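Long-range contacts in transcriptional regulator, TetR family (Myxococcus xanthus, PDB 5K7F), which probably represses transcription as a DNA-binding TetR-family regulator that responds to isovaleryl coenzyme A and controls an alternative route of its biosynthesis: residues M68-D73 with K110-I115; E91-C96 with E142-Q147; R98-L103 with S165-V170; K136-L141 with V161-F166; G152-V157 with M195-F200. One frame throughout, in Å; residues are numbered along the deposited sequence. Where two conformers were deposited one is given.

Overall arrangement
Within one subunit, four contacts join helices and contact 5 joins the loop after helix 125-150 to the chain after helix 185-196. Contact 1 ties helix 60-83 to helix 110-117, and its centre lies about 30 Å from that of contact 5. Contact 3 bridges the two regions, touching contact 1 where Ile113 packs on Leu103. Contacts 2, 3 and 4 meet around Phe166, which belongs to both 3 and 4; the Asn100-Tyr137 hydrogen bond joins these two. Contact 2, with its centre about 10 Å from that of contact 5, is bound to it through Arg94 and Phe197. Contacts 2 to 5 touch the second subunit; contact 1 does not. This apo form holds no ligand.

Contact 1 of 5, residues M68-D73 with K110-I115; sequences MNYGMD and KEVIII
The Tyr70 ring meets Val112 at a slant, neither squarely over a face nor at an edge, with ring atom CD2 lying 3.9 Å from Val112 CG1 and equally near CG2. The two side chains cross at about a right angle. CG of Tyr70 stands anti to its backbone N (chi1 180°), while the far end of the ring passes beyond the contact, where OH hydrogen-bonds Glu23 of helix 18-32. Val112 carries most of the interface: its CG1 presses on bare backbone, 3.6 Å from Gly71 CA. Because Gly71 carries no side chain, the helix axes can approach to 8.4 Å at an angle of 114°. In TetR-family proteins the long helix after the DNA-binding helices, here 60-83, links the N-terminal head to the ligand-binding domain, and helix 110-117 packs across it. Ile113 enters beside the glycine, its CD1 3.9 Å from Gly71 O. Farther along the interface, Met68 CG lies 4.3 Å from Ile115 CG2, a looser apolar touch. An alanine in place of Val112 removes both methyls and would probably open a gap beside Gly71 CA and the near side of the Tyr70 ring. Ile115 also reaches Ala26 of helix 18-32, and Met68 rests on Ile130 of helix 125-150.

Contact 2 of 5, residues E91-C96 with E142-Q147; sequences ERLRAC and EEAFSQ
Arg92 reaches from helix 89-105 to Gln147 of helix 125-150, where its NH2 gives a nearly straight hydrogen bond to Gln147 OE1 (2.8 Å, 169° at the hydrogen). The acceptor lies in the plane of the guanidinium, but NH2 stands above the plane of the carbonyl; the two flat groups are 78° apart. The arginine chain turns at chi3, and NH2 also passes 3.7 Å from Ala144 CB. A second grip comes from outside the pair, as NH1 bonds to Ile86 O in the loop before the helix. Next in sequence, Leu93 points at the other helix and receives Ala144, with Leu93 CG 3.6 Å from Ala144 CB. Its CD1 lies over the centre of the Phe145 ring, 4.2 Å from the centroid, in a CH-pi contact. The other methyl, CD2, is 3.9 Å from Phe145 CE2. Phe145 in turn packs on Met195 of the second subunit. Within the TetR-like C-terminal domain, the contact thus joins two helices that run at 141° to each other. Its chemistry is divided: an apolar centre of leucine, alanine and ring, bordered by one polar bond, which probably fixes the rotation of the guanidinium between Gln147 OE1 and Ile86 O.

Contact 3 of 5, residues R98-L103 with S165-V170; sequences RHNILL and SFLGMV
Two helices of the TetR-like C-terminal domain, 89-105 and 159-171, meet where Val170 fits against Asn100 and Ile101, their axes 10.4 Å apart and only 34° from parallel. Val170 CG1, anti to its backbone N, does most of the touching. It lies 3.5 Å from Asn100 ND2 and 3.8 Å from Ile101 CG1, so one methyl serves both neighbours. Ile101 and Val170 cross at about a right angle. The amide of Asn100 is turned so that OD1 comes to the rim of the Phe166 ring, 3.8 Å from Phe166 CE1 and close to the plane of the ring; amide and ring planes are 56° apart. That oxygen has a real partner beyond the pair, the hydroxyl of Tyr137 on helix 125-150. ND2 instead is buried against the valine with no hydrogen-bond partner in the model. Met169, just before Val170, packs on Met169 of the second subunit. A helix that packs inward on its own core through one side and onto the partner subunit through another is consistent with the helical-bundle dimer interface of TetR-family regulators, to which helices of the C-terminal domain contribute.

Contact 4 of 5, residues K136-L141 with V161-F166; sequences KYVDFL and VGAFSF
Leu141 and Phe166 make the tight half of this contact, the two methyls of the leucine lying against the ring. CD2 of Leu141 sits over one face, 4.0 Å from the centroid and 16° off the normal, a CH-pi contact displaced toward the rim, while Leu141 CD1 lies 3.8 Å from Phe166 CD1. Ala163 fills the space at the base of the leucine, with its CB 3.9 Å from Leu141 CB. Tyr137 adds its hydroxyl, OH being 3.9 Å from Phe166 CE1, although its hydrogen bond goes to Asn100 of helix 89-105. An alanine in place of Phe166 would probably leave a gap beside the Leu141 methyls and cost the CH-pi contact. The looser half is partly exposed, formed by Val138 and Phe164, which cross at about a right angle. Here Val138 CG1 is 4.0 Å from Phe164 CZ and 4.3 Å from Ala163 CB. The Phe164 ring also stacks with Trp176 of the second subunit. The helices cross at 118° within the C-terminal domain: helix 125-150 has helix 60-83 on its Tyr137 and Phe140 side, while helix 159-171 also meets the other subunit, through Phe164, Val161 and Ser165.

Contact 5 of 5, residues G152-V157 with M195-F200; sequences GLIRPV and MLFPPF
Phe200, the last modelled residue, lays its ring across the backbone of the loop after helix 125-150. One face lies against Arg155 N, which sits toward the rim of the ring, and Phe200 CE2 is 3.4 Å from Ile154 O. Phe200 CD2 comes 3.4 Å from Gly152 O, and both oxygens meet the ring at a slant. CB of Phe200 points at the loop, and CG stands anti to the backbone N (chi1 173°). The Arg155 side chain crosses Phe200 at about a right angle; Phe200 CE1 stands over one face of the guanidinium, 4.1 Å from Arg155 NH2, with the two planes 61° apart. This is loose contact, and Arg155 and Phe200 are both exposed. Ile154 and Phe197 make the buried part instead. They lie side by side, pointing the same way, and Ile154 CG2 meets the edge of the Phe197 ring, 4.1 Å from CD1; one face of that ring is covered by its own neighbour Leu196. A water joins the two backbones by donating to Leu153 O (3.1 Å) and Pro198 O (2.7 Å). Gly152 closes helix 125-150 in a Schellman motif, its positive phi of 67° turning the chain into the loop. Pro198 also touches Arg155 of the second subunit, placing the contact by the dimer interface. Around it, Phe197 O accepts a hydrogen bond from Arg94 of helix 89-105, the Phe197 side chain packs on Leu93 of that helix and on Phe166 of helix 159-171, and Ile154 rests on Phe145 and Ala148 of helix 125-150.

Contact 1 of 5, residues M68-D73 with K110-I115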
# COMPACT_ATOMS: atom_id res chain seq x y z
N MET A 68 -13.80 7.12 -7.77
CA MET A 68 -12.40 7.32 -8.09
C MET A 68 -12.13 8.75 -8.58
O MET A 68 -11.13 9.37 -8.21
CB MET A 68 -11.94 6.23 -9.07
CG MET A 68 -12.03 4.84 -8.44
SD MET A 68 -11.41 3.52 -9.53
CE MET A 68 -9.68 3.90 -9.44
N ASN A 69 -13.01 9.32 -9.39
CA ASN A 69 -12.85 10.72 -9.79
C ASN A 69 -12.98 11.66 -8.59
O ASN A 69 -12.29 12.69 -8.53
CB ASN A 69 -13.89 11.08 -10.84
CG ASN A 69 -13.40 10.83 -12.24
OD1 ASN A 69 -12.20 10.95 -12.54
ND2 ASN A 69 -14.32 10.54 -13.11
N TYR A 70 -13.85 11.33 -7.65
CA TYR A 70 -13.97 12.14 -6.44
C TYR A 70 -12.67 12.09 -5.66
O TYR A 70 -12.19 13.11 -5.17
CB TYR A 70 -15.14 11.66 -5.60
CG TYR A 70 -15.37 12.44 -4.29
CD1 TYR A 70 -15.14 13.80 -4.21
CD2 TYR A 70 -15.80 11.80 -3.14
CE1 TYR A 70 -15.32 14.50 -3.03
CE2 TYR A 70 -15.98 12.51 -1.95
CZ TYR A 70 -15.74 13.83 -1.91
OH TYR A 70 -15.91 14.55 -0.74
N GLY A 71 -12.05 10.90 -5.61
CA GLY A 71 -10.78 10.78 -4.90
C GLY A 71 -9.71 11.65 -5.52
O GLY A 71 -8.88 12.24 -4.82
N MET A 72 -9.68 11.73 -6.84
CA MET A 72 -8.67 12.61 -7.43
C MET A 72 -9.01 14.08 -7.23
O MET A 72 -8.10 14.91 -7.15
CB MET A 72 -8.51 12.31 -8.91
CG MET A 72 -7.80 10.96 -9.22
SD MET A 72 -6.38 10.55 -8.17
CE MET A 72 -5.25 11.90 -8.53
N ASP A 73 -10.29 14.43 -7.22
CA ASP A 73 -10.72 15.77 -6.84
C ASP A 73 -10.25 16.11 -5.44
O ASP A 73 -9.90 17.26 -5.15
CB ASP A 73 -12.24 15.89 -6.90
CG ASP A 73 -12.78 16.02 -8.29
OD1 ASP A 73 -12.00 16.27 -9.21
OD2 ASP A 73 -14.02 15.94 -8.43
N LYS A 110 -11.24 8.83 4.06
CA LYS A 110 -10.31 7.70 4.01
C LYS A 110 -10.78 6.57 3.10
O LYS A 110 -9.96 5.93 2.44
CB LYS A 110 -10.04 7.18 5.43
CG LYS A 110 -11.21 6.61 6.16
CD LYS A 110 -10.89 6.50 7.65
CE LYS A 110 -12.06 5.84 8.40
NZ LYS A 110 -12.12 4.38 8.13
N GLU A 111 -12.09 6.28 3.04
CA GLU A 111 -12.52 5.14 2.23
C GLU A 111 -12.55 5.48 0.75
O GLU A 111 -12.26 4.62 -0.08
CB GLU A 111 -13.88 4.63 2.67
CG GLU A 111 -13.83 3.98 4.03
CD GLU A 111 -14.31 4.90 5.13
OE1 GLU A 111 -14.69 6.06 4.84
OE2 GLU A 111 -14.30 4.45 6.29
N VAL A 112 -12.93 6.72 0.39
CA VAL A 112 -12.80 7.18 -1.00
C VAL A 112 -11.38 6.94 -1.50
O VAL A 112 -11.16 6.43 -2.61
CB VAL A 112 -13.22 8.66 -1.13
CG1 VAL A 112 -12.93 9.24 -2.53
CG2 VAL A 112 -14.71 8.82 -0.85
N ILE A 113 -10.38 7.27 -0.69
CA ILE A 113 -9.00 7.18 -1.15
C ILE A 113 -8.56 5.71 -1.23
O ILE A 113 -7.80 5.32 -2.11
CB ILE A 113 -8.08 8.01 -0.24
CG1 ILE A 113 -8.55 9.49 -0.13
CG2 ILE A 113 -6.61 7.89 -0.65
CD1 ILE A 113 -8.63 10.27 -1.49
N ILE A 114 -9.02 4.88 -0.30
CA ILE A 114 -8.73 3.46 -0.37
C ILE A 114 -9.22 2.88 -1.69
O ILE A 114 -8.52 2.09 -2.36
CB ILE A 114 -9.37 2.75 0.84
CG1 ILE A 114 -8.64 3.19 2.11
CG2 ILE A 114 -9.41 1.24 0.67
CD1 ILE A 114 -9.34 2.73 3.37
N ILE A 115 -10.45 3.25 -2.09
CA ILE A 115 -11.00 2.67 -3.30
C ILE A 115 -10.23 3.14 -4.52
O ILE A 115 -10.01 2.37 -5.47
CB ILE A 115 -12.50 2.98 -3.39
CG1 ILE A 115 -13.25 2.13 -2.38
CG2 ILE A 115 -13.03 2.76 -4.80
CD1 ILE A 115 -14.63 2.64 -2.09

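Contact 2 of 5, residues E91-C96 with E142-Q147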
# COMPACT_ATOMS: atom_id res chain seq x y z
N GLU A 91 10.35 22.45 1.02
CA GLU A 91 9.20 22.91 1.80
C GLU A 91 7.90 22.43 1.17
O GLU A 91 6.97 22.03 1.88
CB GLU A 91 9.18 24.44 1.88
CG GLU A 91 10.28 25.09 2.72
CD GLU A 91 10.12 26.62 2.84
OE1 GLU A 91 9.04 27.18 2.46
OE2 GLU A 91 11.08 27.27 3.31
N ARG A 92 7.85 22.41 -0.14
CA ARG A 92 6.67 21.93 -0.84
C ARG A 92 6.43 20.42 -0.58
O ARG A 92 5.34 19.99 -0.29
CB ARG A 92 6.80 22.20 -2.32
CG ARG A 92 5.56 22.02 -3.09
CD ARG A 92 5.59 22.80 -4.39
NE ARG A 92 6.36 22.18 -5.36
CZ ARG A 92 7.47 22.66 -5.89
NH1 ARG A 92 7.92 23.80 -5.51
NH2 ARG A 92 8.13 21.96 -6.74
N LEU A 93 7.50 19.63 -0.66
CA LEU A 93 7.35 18.19 -0.41
C LEU A 93 6.94 17.92 1.04
O LEU A 93 6.09 17.06 1.30
CB LEU A 93 8.67 17.50 -0.74
CG LEU A 93 8.89 17.25 -2.24
CD1 LEU A 93 10.35 17.02 -2.46
CD2 LEU A 93 8.02 16.09 -2.71
N ARG A 94 7.51 18.69 1.99
CA ARG A 94 7.15 18.51 3.40
C ARG A 94 5.67 18.84 3.65
O ARG A 94 4.97 18.10 4.36
CB ARG A 94 8.01 19.41 4.29
CG ARG A 94 9.45 19.02 4.34
CD ARG A 94 10.27 19.95 5.25
NE ARG A 94 11.68 19.61 5.22
CZ ARG A 94 12.67 20.50 5.17
NH1 ARG A 94 12.41 21.80 5.16
NH2 ARG A 94 13.93 20.08 5.12
N ALA A 95 5.19 19.90 3.03
CA ALA A 95 3.78 20.27 3.17
C ALA A 95 2.88 19.28 2.45
O ALA A 95 1.80 18.95 2.96
CB ALA A 95 3.54 21.69 2.66
N CYS A 96 3.32 18.80 1.27
CA CYS A 96 2.53 17.86 0.47
C CYS A 96 2.35 16.56 1.23
O CYS A 96 1.24 16.02 1.32
CB CYS A 96 3.20 17.64 -0.87
SG CYS A 96 2.17 16.85 -2.13
N GLU A 142 7.51 14.14 -8.72
CA GLU A 142 8.81 13.98 -9.38
C GLU A 142 9.47 15.32 -9.66
O GLU A 142 10.67 15.48 -9.44
CB GLU A 142 8.66 13.17 -10.69
CG GLU A 142 8.29 11.73 -10.49
CD GLU A 142 8.44 10.82 -11.71
OE1 GLU A 142 8.81 11.30 -12.80
OE2 GLU A 142 8.16 9.62 -11.57
N GLU A 143 8.70 16.32 -10.10
CA GLU A 143 9.28 17.64 -10.33
C GLU A 143 9.85 18.23 -9.05
O GLU A 143 10.95 18.79 -9.05
CB GLU A 143 8.23 18.57 -10.96
N ALA A 144 9.14 18.09 -7.92
CA ALA A 144 9.66 18.59 -6.66
C ALA A 144 10.92 17.85 -6.22
O ALA A 144 11.90 18.48 -5.78
CB ALA A 144 8.60 18.51 -5.57
N PHE A 145 10.93 16.53 -6.33
CA PHE A 145 12.15 15.78 -6.01
C PHE A 145 13.32 16.24 -6.89
O PHE A 145 14.41 16.50 -6.39
CB PHE A 145 11.89 14.28 -6.12
CG PHE A 145 11.39 13.64 -4.85
CD1 PHE A 145 12.23 13.45 -3.78
CD2 PHE A 145 10.06 13.26 -4.72
CE1 PHE A 145 11.75 12.83 -2.64
CE2 PHE A 145 9.61 12.65 -3.59
CZ PHE A 145 10.46 12.44 -2.55
N SER A 146 13.07 16.44 -8.19
CA SER A 146 14.11 16.93 -9.11
C SER A 146 14.70 18.26 -8.67
O SER A 146 15.93 18.43 -8.67
CB SER A 146 13.52 17.07 -10.51
OG SER A 146 13.42 15.78 -11.07
N GLN A 147 13.84 19.23 -8.40
CA GLN A 147 14.25 20.57 -7.97
C GLN A 147 15.00 20.54 -6.65
O GLN A 147 16.05 21.17 -6.51
CB GLN A 147 13.02 21.44 -7.84
CG GLN A 147 12.29 21.68 -9.11
CD GLN A 147 10.98 22.38 -8.89
OE1 GLN A 147 10.62 22.67 -7.76
NE2 GLN A 147 10.25 22.63 -9.98

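Contact 3 of 5, residues R98-L103 with S165-V170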
# COMPACT_ATOMS: atom_id res chain seq x y z
N ARG A 98 2.53 16.10 4.55
CA ARG A 98 1.64 16.28 5.69
C ARG A 98 0.17 16.33 5.24
O ARG A 98 -0.67 15.58 5.77
CB ARG A 98 2.04 17.53 6.46
CG ARG A 98 1.24 17.77 7.74
CD ARG A 98 1.77 19.00 8.46
NE ARG A 98 1.26 19.17 9.83
CZ ARG A 98 1.74 18.57 10.93
NH1 ARG A 98 2.75 17.69 10.88
NH2 ARG A 98 1.20 18.87 12.09
N HIS A 99 -0.14 17.13 4.22
CA HIS A 99 -1.52 17.17 3.72
C HIS A 99 -1.99 15.80 3.22
O HIS A 99 -3.15 15.42 3.45
CB HIS A 99 -1.63 18.21 2.61
CG HIS A 99 -1.69 19.64 3.13
ND1 HIS A 99 -2.75 20.13 3.86
CD2 HIS A 99 -0.79 20.65 3.05
CE1 HIS A 99 -2.51 21.40 4.18
NE2 HIS A 99 -1.33 21.75 3.70
N ASN A 100 -1.13 15.06 2.51
CA ASN A 100 -1.52 13.74 2.00
C ASN A 100 -1.83 12.76 3.15
O ASN A 100 -2.75 11.94 3.06
CB ASN A 100 -0.42 13.21 1.09
CG ASN A 100 -0.87 12.17 0.09
OD1 ASN A 100 -0.26 12.07 -0.97
ND2 ASN A 100 -1.90 11.40 0.41
N ILE A 101 -1.05 12.81 4.23
CA ILE A 101 -1.30 11.90 5.34
C ILE A 101 -2.64 12.21 5.98
O ILE A 101 -3.39 11.30 6.38
CB ILE A 101 -0.15 11.98 6.36
CG1 ILE A 101 1.12 11.35 5.81
CG2 ILE A 101 -0.51 11.25 7.68
CD1 ILE A 101 2.38 11.70 6.57
N LEU A 102 -2.96 13.48 6.08
CA LEU A 102 -4.27 13.87 6.60
C LEU A 102 -5.38 13.38 5.67
O LEU A 102 -6.38 12.82 6.12
CB LEU A 102 -4.32 15.39 6.84
CG LEU A 102 -3.34 16.00 7.88
CD1 LEU A 102 -3.45 17.51 7.93
CD2 LEU A 102 -3.48 15.35 9.26
N LEU A 103 -5.25 13.59 4.36
CA LEU A 103 -6.27 13.07 3.44
C LEU A 103 -6.50 11.56 3.60
O LEU A 103 -7.63 11.07 3.48
CB LEU A 103 -5.85 13.39 2.00
CG LEU A 103 -6.67 12.73 0.90
CD1 LEU A 103 -8.07 13.20 0.90
CD2 LEU A 103 -6.05 13.01 -0.47
N SER A 165 8.39 6.27 -3.18
CA SER A 165 8.68 6.02 -1.77
C SER A 165 7.72 6.81 -0.90
O SER A 165 7.07 6.28 0.03
CB SER A 165 10.13 6.39 -1.45
OG SER A 165 11.04 5.51 -2.13
N PHE A 166 7.61 8.09 -1.22
CA PHE A 166 6.63 9.00 -0.65
C PHE A 166 5.22 8.41 -0.72
O PHE A 166 4.48 8.37 0.28
CB PHE A 166 6.76 10.31 -1.42
CG PHE A 166 5.77 11.41 -1.04
CD1 PHE A 166 4.39 11.27 -1.17
CD2 PHE A 166 6.28 12.63 -0.70
CE1 PHE A 166 3.52 12.37 -0.87
CE2 PHE A 166 5.43 13.70 -0.42
CZ PHE A 166 4.05 13.54 -0.53
N LEU A 167 4.80 8.01 -1.92
CA LEU A 167 3.46 7.49 -2.09
C LEU A 167 3.23 6.21 -1.28
O LEU A 167 2.19 6.07 -0.62
CB LEU A 167 3.17 7.25 -3.57
CG LEU A 167 2.74 8.46 -4.37
CD1 LEU A 167 2.64 8.08 -5.86
CD2 LEU A 167 1.41 9.05 -3.85
N GLY A 168 4.16 5.25 -1.33
CA GLY A 168 3.98 4.04 -0.55
C GLY A 168 3.90 4.33 0.95
O GLY A 168 3.06 3.77 1.66
N MET A 169 4.84 5.11 1.46
CA MET A 169 4.77 5.48 2.88
C MET A 169 3.41 6.00 3.26
O MET A 169 2.84 5.59 4.29
CB MET A 169 5.82 6.55 3.22
CG MET A 169 7.19 6.06 3.40
SD MET A 169 8.36 7.44 3.56
CE MET A 169 7.76 8.24 4.99
N VAL A 170 2.85 6.88 2.44
CA VAL A 170 1.66 7.63 2.87
C VAL A 170 0.40 6.83 2.63
O VAL A 170 -0.46 6.73 3.51
CB VAL A 170 1.62 8.99 2.15
CG1 VAL A 170 0.36 9.72 2.49
CG2 VAL A 170 2.84 9.82 2.58

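Contact 4 of 5, residues K136-L141 with V161-F166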
# COMPACT_ATOMS: atom_id res chain seq x y z
N LYS A 136 -0.68 12.75 -13.04
CA LYS A 136 -0.42 14.17 -12.79
C LYS A 136 0.10 14.41 -11.37
O LYS A 136 1.00 15.22 -11.16
CB LYS A 136 -1.66 15.00 -13.07
CG LYS A 136 -1.99 15.12 -14.57
CD LYS A 136 -2.81 16.36 -14.89
CE LYS A 136 -3.63 16.18 -16.17
NZ LYS A 136 -4.95 15.49 -15.93
N TYR A 137 -0.43 13.67 -10.38
CA TYR A 137 0.11 13.78 -9.03
C TYR A 137 1.54 13.27 -8.94
O TYR A 137 2.41 13.92 -8.34
CB TYR A 137 -0.81 13.02 -8.05
CG TYR A 137 -0.47 13.29 -6.60
CD1 TYR A 137 -0.55 14.57 -6.07
CD2 TYR A 137 -0.10 12.27 -5.75
CE1 TYR A 137 -0.22 14.84 -4.73
CE2 TYR A 137 0.22 12.51 -4.42
CZ TYR A 137 0.14 13.81 -3.91
OH TYR A 137 0.45 14.09 -2.59
N VAL A 138 1.81 12.09 -9.51
CA VAL A 138 3.16 11.56 -9.51
C VAL A 138 4.12 12.53 -10.19
O VAL A 138 5.25 12.75 -9.71
CB VAL A 138 3.21 10.17 -10.18
CG1 VAL A 138 4.65 9.67 -10.29
CG2 VAL A 138 2.42 9.15 -9.40
N ASP A 139 3.69 13.13 -11.31
CA ASP A 139 4.53 14.11 -12.02
C ASP A 139 4.90 15.27 -11.10
O ASP A 139 6.03 15.77 -11.11
CB ASP A 139 3.80 14.66 -13.25
CG ASP A 139 3.65 13.65 -14.38
OD1 ASP A 139 4.30 12.59 -14.36
OD2 ASP A 139 2.86 13.95 -15.30
N PHE A 140 3.91 15.76 -10.35
CA PHE A 140 4.14 16.83 -9.40
C PHE A 140 5.20 16.45 -8.38
O PHE A 140 6.11 17.23 -8.09
CB PHE A 140 2.83 17.17 -8.73
CG PHE A 140 2.92 18.27 -7.66
CD1 PHE A 140 2.84 19.61 -8.00
CD2 PHE A 140 3.09 17.95 -6.32
CE1 PHE A 140 2.88 20.61 -7.01
CE2 PHE A 140 3.14 18.93 -5.34
CZ PHE A 140 3.07 20.25 -5.68
N LEU A 141 5.07 15.25 -7.79
CA LEU A 141 6.08 14.81 -6.83
C LEU A 141 7.45 14.69 -7.49
O LEU A 141 8.47 15.12 -6.92
CB LEU A 141 5.67 13.48 -6.18
CG LEU A 141 4.35 13.45 -5.39
CD1 LEU A 141 4.09 12.05 -4.87
CD2 LEU A 141 4.43 14.40 -4.25
N VAL A 161 11.91 7.20 -7.84
CA VAL A 161 12.10 6.53 -6.56
C VAL A 161 11.57 7.41 -5.43
O VAL A 161 10.79 6.95 -4.56
CB VAL A 161 13.59 6.20 -6.37
CG1 VAL A 161 13.86 5.58 -5.00
CG2 VAL A 161 14.05 5.25 -7.48
N GLY A 162 11.99 8.67 -5.41
CA GLY A 162 11.49 9.61 -4.39
C GLY A 162 9.98 9.63 -4.37
O GLY A 162 9.37 9.41 -3.33
N ALA A 163 9.37 9.79 -5.54
CA ALA A 163 7.92 9.91 -5.65
C ALA A 163 7.19 8.69 -5.10
O ALA A 163 6.24 8.82 -4.30
CB ALA A 163 7.54 10.15 -7.11
N PHE A 164 7.57 7.48 -5.55
CA PHE A 164 6.84 6.31 -5.10
C PHE A 164 7.25 5.85 -3.70
O PHE A 164 6.50 5.09 -3.08
CB PHE A 164 6.99 5.18 -6.13
CG PHE A 164 6.13 5.37 -7.37
CD1 PHE A 164 4.77 5.25 -7.32
CD2 PHE A 164 6.71 5.71 -8.57
CE1 PHE A 164 4.01 5.45 -8.44
CE2 PHE A 164 5.94 5.89 -9.70
CZ PHE A 164 4.60 5.76 -9.63
N SER A 165 8.39 6.27 -3.18
CA SER A 165 8.68 6.02 -1.77
C SER A 165 7.72 6.81 -0.90
O SER A 165 7.07 6.28 0.03
CB SER A 165 10.13 6.39 -1.45
OG SER A 165 11.04 5.51 -2.13
N PHE A 166 7.61 8.09 -1.22
CA PHE A 166 6.63 9.00 -0.65
C PHE A 166 5.22 8.41 -0.72
O PHE A 166 4.48 8.37 0.28
CB PHE A 166 6.76 10.31 -1.42
CG PHE A 166 5.77 11.41 -1.04
CD1 PHE A 166 4.39 11.27 -1.17
CD2 PHE A 166 6.28 12.63 -0.70
CE1 PHE A 166 3.52 12.37 -0.87
CE2 PHE A 166 5.43 13.70 -0.42
CZ PHE A 166 4.05 13.54 -0.53

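Contact 5 of 5, residues G152-V157 with M195-F200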
# COMPACT_ATOMS: atom_id res chain seq x y z
N GLY A 152 20.31 20.88 -3.84
CA GLY A 152 20.97 20.42 -2.63
C GLY A 152 20.15 20.57 -1.37
O GLY A 152 20.73 20.67 -0.28
N LEU A 153 18.82 20.59 -1.47
CA LEU A 153 17.96 20.66 -0.29
C LEU A 153 17.51 19.28 0.20
O LEU A 153 16.97 19.19 1.30
CB LEU A 153 16.74 21.54 -0.59
CG LEU A 153 17.04 22.97 -1.05
CD1 LEU A 153 15.81 23.55 -1.72
CD2 LEU A 153 17.49 23.87 0.12
N ILE A 154 17.76 18.22 -0.57
CA ILE A 154 17.58 16.84 -0.14
C ILE A 154 18.76 16.06 -0.71
O ILE A 154 19.39 16.46 -1.70
CB ILE A 154 16.25 16.18 -0.60
CG1 ILE A 154 16.12 16.21 -2.11
CG2 ILE A 154 15.03 16.88 0.05
CD1 ILE A 154 14.86 15.60 -2.63
N ARG A 155 19.07 14.96 -0.06
CA ARG A 155 20.08 14.04 -0.58
C ARG A 155 19.68 13.55 -1.97
O ARG A 155 18.49 13.33 -2.23
CB ARG A 155 20.20 12.86 0.40
CG ARG A 155 21.19 11.79 0.01
CD ARG A 155 21.33 10.75 1.13
NE ARG A 155 21.33 11.37 2.45
CZ ARG A 155 22.41 11.77 3.12
NH1 ARG A 155 23.63 11.61 2.59
NH2 ARG A 155 22.28 12.34 4.32
N PRO A 156 20.63 13.38 -2.90
CA PRO A 156 20.24 12.98 -4.26
C PRO A 156 19.46 11.66 -4.28
O PRO A 156 19.79 10.73 -3.54
CB PRO A 156 21.58 12.82 -4.98
CG PRO A 156 22.49 13.73 -4.27
CD PRO A 156 22.06 13.72 -2.82
N VAL A 157 18.44 11.62 -5.13
CA VAL A 157 17.59 10.45 -5.32
C VAL A 157 16.97 10.55 -6.71
O VAL A 157 16.73 11.64 -7.21
CB VAL A 157 16.52 10.35 -4.20
CG1 VAL A 157 15.46 11.42 -4.37
CG2 VAL A 157 15.87 8.99 -4.17
N MET A 195 11.90 11.92 8.47
CA MET A 195 12.70 10.84 7.87
C MET A 195 13.11 11.17 6.44
O MET A 195 14.27 10.98 6.05
CB MET A 195 11.92 9.53 7.84
CG MET A 195 11.71 8.87 9.13
SD MET A 195 11.39 7.11 8.80
CE MET A 195 13.02 6.52 8.74
N LEU A 196 12.14 11.55 5.61
CA LEU A 196 12.43 11.75 4.20
C LEU A 196 13.02 13.11 3.92
O LEU A 196 13.85 13.24 3.00
CB LEU A 196 11.16 11.57 3.37
CG LEU A 196 10.80 10.18 2.85
CD1 LEU A 196 10.02 10.31 1.55
CD2 LEU A 196 11.99 9.23 2.65
N PHE A 197 12.61 14.14 4.65
CA PHE A 197 12.97 15.52 4.34
C PHE A 197 13.53 16.24 5.56
O PHE A 197 13.05 17.29 5.96
CB PHE A 197 11.74 16.26 3.81
CG PHE A 197 11.00 15.52 2.72
CD1 PHE A 197 11.60 15.25 1.50
CD2 PHE A 197 9.69 15.09 2.90
CE1 PHE A 197 10.92 14.57 0.51
CE2 PHE A 197 9.00 14.45 1.90
CZ PHE A 197 9.62 14.17 0.70
N PRO A 198 14.57 15.69 6.18
CA PRO A 198 15.22 16.38 7.30
C PRO A 198 15.96 17.61 6.80
O PRO A 198 16.20 17.75 5.59
CB PRO A 198 16.20 15.34 7.83
CG PRO A 198 16.62 14.63 6.60
CD PRO A 198 15.35 14.54 5.75
N PRO A 199 16.36 18.51 7.69
CA PRO A 199 17.35 19.52 7.30
C PRO A 199 18.58 18.87 6.68
O PRO A 199 19.13 17.89 7.20
CB PRO A 199 17.68 20.22 8.62
CG PRO A 199 16.42 20.05 9.44
CD PRO A 199 15.85 18.72 9.06
N PHE A 200 19.00 19.41 5.54
CA PHE A 200 20.10 18.86 4.79
C PHE A 200 20.87 19.98 4.09
O PHE A 200 20.26 20.79 3.40
CB PHE A 200 19.59 17.84 3.76
CG PHE A 200 20.66 17.34 2.82
CD1 PHE A 200 21.59 16.42 3.24
CD2 PHE A 200 20.75 17.83 1.53
CE1 PHE A 200 22.58 15.98 2.37
CE2 PHE A 200 21.71 17.41 0.67
CZ PHE A 200 22.63 16.48 1.08
O HOH W 1 16.24 16.75 3.10